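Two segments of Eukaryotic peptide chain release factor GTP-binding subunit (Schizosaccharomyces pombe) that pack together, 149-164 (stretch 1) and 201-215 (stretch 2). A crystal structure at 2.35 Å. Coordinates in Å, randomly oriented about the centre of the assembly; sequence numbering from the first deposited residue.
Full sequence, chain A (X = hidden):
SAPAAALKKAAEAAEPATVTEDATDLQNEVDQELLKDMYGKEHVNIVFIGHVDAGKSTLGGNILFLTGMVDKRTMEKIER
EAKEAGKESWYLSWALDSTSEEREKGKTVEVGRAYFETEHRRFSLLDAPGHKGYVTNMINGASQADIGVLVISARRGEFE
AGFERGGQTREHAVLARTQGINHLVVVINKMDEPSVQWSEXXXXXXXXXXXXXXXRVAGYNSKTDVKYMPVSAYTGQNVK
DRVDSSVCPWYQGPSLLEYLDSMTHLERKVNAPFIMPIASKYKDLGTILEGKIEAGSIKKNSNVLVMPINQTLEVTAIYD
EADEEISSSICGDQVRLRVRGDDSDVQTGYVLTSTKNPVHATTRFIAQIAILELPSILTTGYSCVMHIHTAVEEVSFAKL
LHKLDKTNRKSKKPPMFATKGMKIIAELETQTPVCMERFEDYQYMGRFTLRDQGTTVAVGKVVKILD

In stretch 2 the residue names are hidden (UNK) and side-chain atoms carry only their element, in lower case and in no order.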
# COMPACT_ATOMS: atom_id res chain seq x y z
N VAL A 149 6.16 9.47 -10.81
CA VAL A 149 5.70 10.85 -10.76
C VAL A 149 6.37 11.61 -11.90
O VAL A 149 7.60 11.76 -11.91
CB VAL A 149 6.04 11.53 -9.43
CG1 VAL A 149 5.50 12.97 -9.42
CG2 VAL A 149 5.46 10.75 -8.24
N LEU A 150 5.59 12.04 -12.88
CA LEU A 150 6.11 12.86 -13.98
C LEU A 150 5.96 14.32 -13.57
O LEU A 150 4.84 14.77 -13.33
CB LEU A 150 5.36 12.56 -15.28
CG LEU A 150 5.69 13.41 -16.51
CD1 LEU A 150 7.12 13.20 -16.94
CD2 LEU A 150 4.74 13.05 -17.66
N VAL A 151 7.07 15.05 -13.46
CA VAL A 151 7.04 16.46 -13.04
C VAL A 151 7.13 17.35 -14.25
O VAL A 151 8.09 17.28 -15.01
CB VAL A 151 8.18 16.78 -12.07
CG1 VAL A 151 7.97 18.14 -11.43
CG2 VAL A 151 8.26 15.70 -10.97
N ILE A 152 6.11 18.18 -14.44
CA ILE A 152 6.01 19.08 -15.60
C ILE A 152 5.99 20.53 -15.14
O ILE A 152 5.34 20.87 -14.16
CB ILE A 152 4.72 18.77 -16.40
CG1 ILE A 152 4.73 17.33 -16.94
CG2 ILE A 152 4.55 19.76 -17.55
CD1 ILE A 152 5.72 17.08 -18.08
N SER A 153 6.72 21.39 -15.84
CA SER A 153 6.71 22.82 -15.55
C SER A 153 5.48 23.47 -16.17
O SER A 153 5.17 23.23 -17.34
CB SER A 153 7.95 23.50 -16.11
OG SER A 153 7.82 24.91 -16.01
N ALA A 154 4.81 24.31 -15.39
CA ALA A 154 3.63 25.04 -15.83
C ALA A 154 4.00 26.42 -16.38
O ALA A 154 3.16 27.08 -16.97
CB ALA A 154 2.64 25.19 -14.70
N ARG A 155 5.24 26.85 -16.19
CA ARG A 155 5.71 28.13 -16.72
C ARG A 155 5.45 28.26 -18.22
O ARG A 155 5.67 27.31 -18.97
CB ARG A 155 7.20 28.30 -16.44
CG ARG A 155 7.80 29.65 -16.87
CD ARG A 155 9.29 29.59 -17.21
NE ARG A 155 10.07 29.01 -16.11
CZ ARG A 155 11.14 29.56 -15.52
NH1 ARG A 155 11.60 30.76 -15.90
NH2 ARG A 155 11.75 28.90 -14.54
N ARG A 156 4.98 29.42 -18.66
CA ARG A 156 4.78 29.67 -20.09
C ARG A 156 6.14 29.62 -20.79
O ARG A 156 7.14 30.11 -20.25
CB ARG A 156 4.09 31.02 -20.33
CG ARG A 156 2.66 31.07 -19.80
CD ARG A 156 1.85 32.31 -20.19
NE ARG A 156 0.60 32.35 -19.43
CZ ARG A 156 -0.49 31.61 -19.69
NH1 ARG A 156 -0.54 30.78 -20.74
NH2 ARG A 156 -1.55 31.71 -18.90
N GLY A 157 6.17 29.04 -21.99
CA GLY A 157 7.43 28.77 -22.68
C GLY A 157 8.01 27.40 -22.34
O GLY A 157 8.24 26.60 -23.23
N GLU A 158 8.23 27.12 -21.06
CA GLU A 158 8.89 25.88 -20.64
C GLU A 158 8.02 24.63 -20.85
O GLU A 158 8.49 23.64 -21.41
CB GLU A 158 9.32 25.99 -19.17
CG GLU A 158 10.55 25.19 -18.79
CD GLU A 158 10.79 25.16 -17.29
OE1 GLU A 158 11.53 24.28 -16.81
OE2 GLU A 158 10.22 26.01 -16.59
N PHE A 159 6.77 24.71 -20.40
CA PHE A 159 5.75 23.68 -20.64
C PHE A 159 5.67 23.28 -22.10
O PHE A 159 5.92 22.15 -22.45
CB PHE A 159 4.37 24.21 -20.21
CG PHE A 159 3.26 23.25 -20.46
CD1 PHE A 159 3.13 22.10 -19.70
CD2 PHE A 159 2.33 23.49 -21.46
CE1 PHE A 159 2.11 21.20 -19.92
CE2 PHE A 159 1.29 22.59 -21.69
CZ PHE A 159 1.19 21.44 -20.92
N GLU A 160 5.32 24.24 -22.94
CA GLU A 160 5.19 24.08 -24.38
C GLU A 160 6.43 23.47 -25.00
O GLU A 160 6.32 22.61 -25.86
CB GLU A 160 4.91 25.44 -25.03
CG GLU A 160 3.44 25.85 -24.98
CD GLU A 160 2.97 26.41 -23.62
OE1 GLU A 160 3.71 26.42 -22.62
OE2 GLU A 160 1.82 26.89 -23.57
N ALA A 161 7.60 23.91 -24.54
CA ALA A 161 8.87 23.48 -25.13
C ALA A 161 9.05 21.96 -25.08
O ALA A 161 9.60 21.37 -26.02
CB ALA A 161 10.04 24.18 -24.46
N GLY A 162 8.58 21.34 -24.00
CA GLY A 162 8.68 19.90 -23.83
C GLY A 162 7.98 19.07 -24.88
O GLY A 162 8.34 17.90 -25.08
N PHE A 163 6.99 19.66 -25.56
CA PHE A 163 6.26 18.99 -26.64
C PHE A 163 6.73 19.37 -28.04
O PHE A 163 6.42 18.67 -28.99
CB PHE A 163 4.77 19.30 -26.55
CG PHE A 163 4.17 19.06 -25.20
CD1 PHE A 163 3.98 20.11 -24.32
CD2 PHE A 163 3.79 17.79 -24.82
CE1 PHE A 163 3.42 19.90 -23.09
CE2 PHE A 163 3.23 17.56 -23.58
CZ PHE A 163 3.05 18.63 -22.70
N GLU A 164 7.45 20.49 -28.16
CA GLU A 164 8.00 20.97 -29.45
C GLU A 164 9.10 20.01 -29.97
O GLU A 164 9.27 18.91 -29.44
CB GLU A 164 8.54 22.42 -29.32
CG GLU A 164 7.49 23.50 -29.04
CD GLU A 164 8.08 24.89 -28.70
OE1 GLU A 164 9.05 25.33 -29.36
OE2 GLU A 164 7.57 25.57 -27.77
N UNK A 201 -6.96 28.58 -15.36
CA UNK A 201 -6.87 28.52 -16.83
C UNK A 201 -5.59 27.84 -17.30
O UNK A 201 -5.62 27.08 -18.26
c UNK A 201 -8.29 30.27 -18.04
c UNK A 201 -9.09 31.15 -17.09
o UNK A 201 -9.20 30.77 -15.91
c UNK A 201 -6.94 29.91 -17.46
o UNK A 201 -9.59 32.22 -17.53
N UNK A 202 -4.47 28.13 -16.65
CA UNK A 202 -3.17 27.56 -17.00
C UNK A 202 -3.13 26.09 -16.63
O UNK A 202 -2.62 25.27 -17.39
c UNK A 202 -0.01 27.46 -17.60
c UNK A 202 -0.83 28.64 -17.08
c UNK A 202 -2.04 28.28 -16.25
c UNK A 202 0.97 27.23 -19.90
n UNK A 202 -0.06 27.41 -19.07
n UNK A 202 2.21 27.02 -19.46
n UNK A 202 0.75 27.24 -21.21
N UNK A 203 -3.66 25.76 -15.46
CA UNK A 203 -3.63 24.39 -14.94
C UNK A 203 -4.45 23.48 -15.84
O UNK A 203 -3.97 22.43 -16.25
c UNK A 203 -4.24 22.92 -12.96
c UNK A 203 -3.09 22.26 -12.57
c UNK A 203 -4.19 24.33 -13.52
c UNK A 203 -5.45 22.25 -12.84
c UNK A 203 -5.50 20.94 -12.34
c UNK A 203 -3.13 20.97 -12.07
c UNK A 203 -4.35 20.32 -11.95
o UNK A 203 -4.40 19.03 -11.45
N UNK A 204 -5.68 23.90 -16.12
CA UNK A 204 -6.58 23.18 -17.02
C UNK A 204 -5.98 23.06 -18.41
O UNK A 204 -6.11 22.01 -19.03
c UNK A 204 -7.94 23.89 -17.12
n UNK A 204 -11.36 22.52 -14.80
c UNK A 204 -11.61 22.85 -16.25
c UNK A 204 -9.07 23.19 -16.37
c UNK A 204 -10.46 23.67 -16.86
N UNK A 205 -5.33 24.12 -18.89
CA UNK A 205 -4.69 24.11 -20.20
C UNK A 205 -3.54 23.11 -20.24
O UNK A 205 -3.39 22.39 -21.22
o UNK A 205 -2.57 27.16 -23.45
c UNK A 205 -3.57 25.58 -21.98
c UNK A 205 -4.16 25.51 -20.58
c UNK A 205 -2.80 26.85 -22.26
o UNK A 205 -2.43 27.54 -21.29
N UNK A 206 -2.74 23.07 -19.18
CA UNK A 206 -1.61 22.15 -19.08
C UNK A 206 -2.08 20.70 -18.97
O UNK A 206 -1.48 19.81 -19.56
c UNK A 206 -0.74 22.50 -17.88
s UNK A 206 0.24 24.01 -18.11
N UNK A 207 -3.17 20.48 -18.24
CA UNK A 207 -3.69 19.14 -18.01
C UNK A 207 -4.31 18.61 -19.29
O UNK A 207 -4.01 17.50 -19.69
c UNK A 207 -4.01 19.27 -15.53
c UNK A 207 -4.72 19.13 -16.85
c UNK A 207 -5.58 17.86 -16.86
N UNK A 208 -5.17 19.40 -19.93
CA UNK A 208 -5.82 18.99 -21.17
C UNK A 208 -4.81 18.62 -22.26
O UNK A 208 -5.00 17.66 -22.99
o UNK A 208 -7.98 19.78 -19.64
c UNK A 208 -6.76 20.09 -21.70
o UNK A 208 -8.85 21.18 -21.04
c UNK A 208 -7.93 20.37 -20.75
N UNK A 209 -3.73 19.39 -22.35
CA UNK A 209 -2.69 19.14 -23.32
C UNK A 209 -1.94 17.87 -22.97
O UNK A 209 -1.66 17.06 -23.85
n UNK A 209 1.13 19.95 -27.10
c UNK A 209 -0.12 19.26 -26.68
c UNK A 209 -1.01 20.15 -25.81
c UNK A 209 -1.73 20.33 -23.39
c UNK A 209 -0.56 20.18 -24.36
N UNK A 210 -1.62 17.69 -21.69
CA UNK A 210 -0.87 16.51 -21.27
C UNK A 210 -1.73 15.25 -21.50
O UNK A 210 -1.24 14.21 -21.93
c UNK A 210 2.04 16.31 -19.78
c UNK A 210 0.90 17.28 -19.58
c UNK A 210 0.96 17.85 -18.19
c UNK A 210 -0.45 16.61 -19.81
N UNK A 211 -3.02 15.38 -21.23
CA UNK A 211 -3.96 14.29 -21.38
C UNK A 211 -4.03 13.80 -22.83
O UNK A 211 -3.96 12.61 -23.10
o UNK A 211 -6.25 13.69 -20.99
c UNK A 211 -5.33 14.75 -20.91
N UNK A 212 -4.13 14.72 -23.78
CA UNK A 212 -4.11 14.35 -25.19
C UNK A 212 -2.75 13.74 -25.59
O UNK A 212 -2.70 12.71 -26.25
c UNK A 212 -7.50 15.09 -27.82
s UNK A 212 -7.14 14.77 -26.15
c UNK A 212 -5.88 16.05 -25.87
c UNK A 212 -4.45 15.55 -26.06
N UNK A 213 -1.66 14.34 -25.12
CA UNK A 213 -0.33 13.97 -25.57
C UNK A 213 0.10 12.61 -25.02
O UNK A 213 0.67 11.80 -25.73
c UNK A 213 2.95 14.19 -24.67
c UNK A 213 2.09 14.81 -25.57
c UNK A 213 4.27 13.96 -25.00
c UNK A 213 4.76 14.36 -26.23
c UNK A 213 3.92 14.99 -27.12
c UNK A 213 2.59 15.22 -26.78
c UNK A 213 0.66 15.08 -25.20
N UNK A 214 -0.20 12.37 -23.74
CA UNK A 214 0.23 11.15 -23.06
C UNK A 214 -0.49 9.92 -23.61
O UNK A 214 0.10 8.85 -23.74
c UNK A 214 -0.02 11.25 -21.56
c UNK A 214 0.94 12.18 -20.80
c UNK A 214 2.37 11.65 -20.82
c UNK A 214 0.46 12.35 -19.36
N UNK A 215 -1.76 10.09 -23.95
CA UNK A 215 -2.50 9.07 -24.68
C UNK A 215 -1.86 8.83 -26.05
O UNK A 215 -1.66 7.69 -26.45
n UNK A 215 -5.61 6.15 -25.93
c UNK A 215 -3.97 9.48 -24.84
c UNK A 215 -4.91 7.08 -25.04
n UNK A 215 -6.51 4.11 -26.52
n UNK A 215 -5.45 4.32 -24.51
c UNK A 215 -5.86 4.86 -25.65
c UNK A 215 -4.84 8.49 -25.64

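Position 201 has three side-chain carbons, the third carrying two oxygens. That is a carboxylate on a two-carbon stem, Glu201; its end leads away from stretch 1.

Position 202 has three carbons, a nitrogen, then a carbon bearing two more nitrogens: a guanidinium, hence Arg202. Its NH1 donates to the carbonyl O of Ala154 (2.7 Å, 164°), and its NH2 to OE2 of Glu160 (2.6 Å, 141°), the latter a salt bridge. Both acceptors lie near the guanidinium plane, where the N-H bonds point, while NH1 of Arg156 lies over one face.

Position 203 shows one carbon, then a six-carbon ring bearing an oxygen: Tyr203, its CA-to-CB bond directed away. Position 204, four carbons in a row ending in nitrogen, is Lys204, out of reach.

Position 205 repeats the pattern of three carbons with two oxygens on the last, so Glu205. Its OE1 accepts from NE and NH2 of Arg202, each at 3.2 Å, and forms a long salt bridge with NH1 of Arg156 at 3.8 Å.

At position 206 a single carbon carries one sulfur, which identifies Cys206. The SG stands 3.6 Å from the centroid of the Phe159 ring and only 4° off its normal, a sulfur-aromatic contact over the face; CB is 3.7 Å from CE1 of Phe159.

Position 207 has one carbon carrying two others, so Val207. Position 208 has two carbons, the second with two oxygens: Asp208. Neither touches stretch 1.

Position 209 is again a four-carbon chain ending in nitrogen, Lys209. Its NZ is 4.2 Å from the centroid of the Phe163 ring, 29° off the normal, an off-centre cation-pi contact, and its CB is 4.0 Å from CZ of Phe159.

Position 210 holds four carbons forked at the second, Leu210. CD1 is 3.9 Å from CE1 of Phe159 and 4.0 Å from CG1 of Ile152; CD2 is 3.9 Å from CZ of Phe163. Both methyls approach phenyl edges.

Position 211, one carbon and one oxygen, is Ser211. Position 212, an unbranched run of two carbons, sulfur and carbon, is Met212. Both are out of reach.

At position 213 one carbon leads to a six-carbon ring without oxygen: Phe213. The edge of Phe163 meets its face, with centroids 4.7 Å apart and planes at 76°.

Position 214, four carbons forked at the second, is Leu214; its CD2 lies 4.2 Å from CD2 of Leu150. Position 215 ends in a guanidinium, Arg215, and does not reach stretch 1.

The contact thus buries 694 Å², summed over both sides, along one side of a helix. Phe159 is the knob, set among Arg202, Cys206, Lys209 and Leu210, while Phe163 packs against Lys209, Leu210 and Phe213. Towards the start of stretch 2, Arg202 ties the helix to a backbone carbonyl and a carboxylate; farther along, Leu210 and Leu214 pack against strand residues Ile152 and Leu150 respectively.

Stretch 2, residues 201-215: ERYKECVDKLSMFLR
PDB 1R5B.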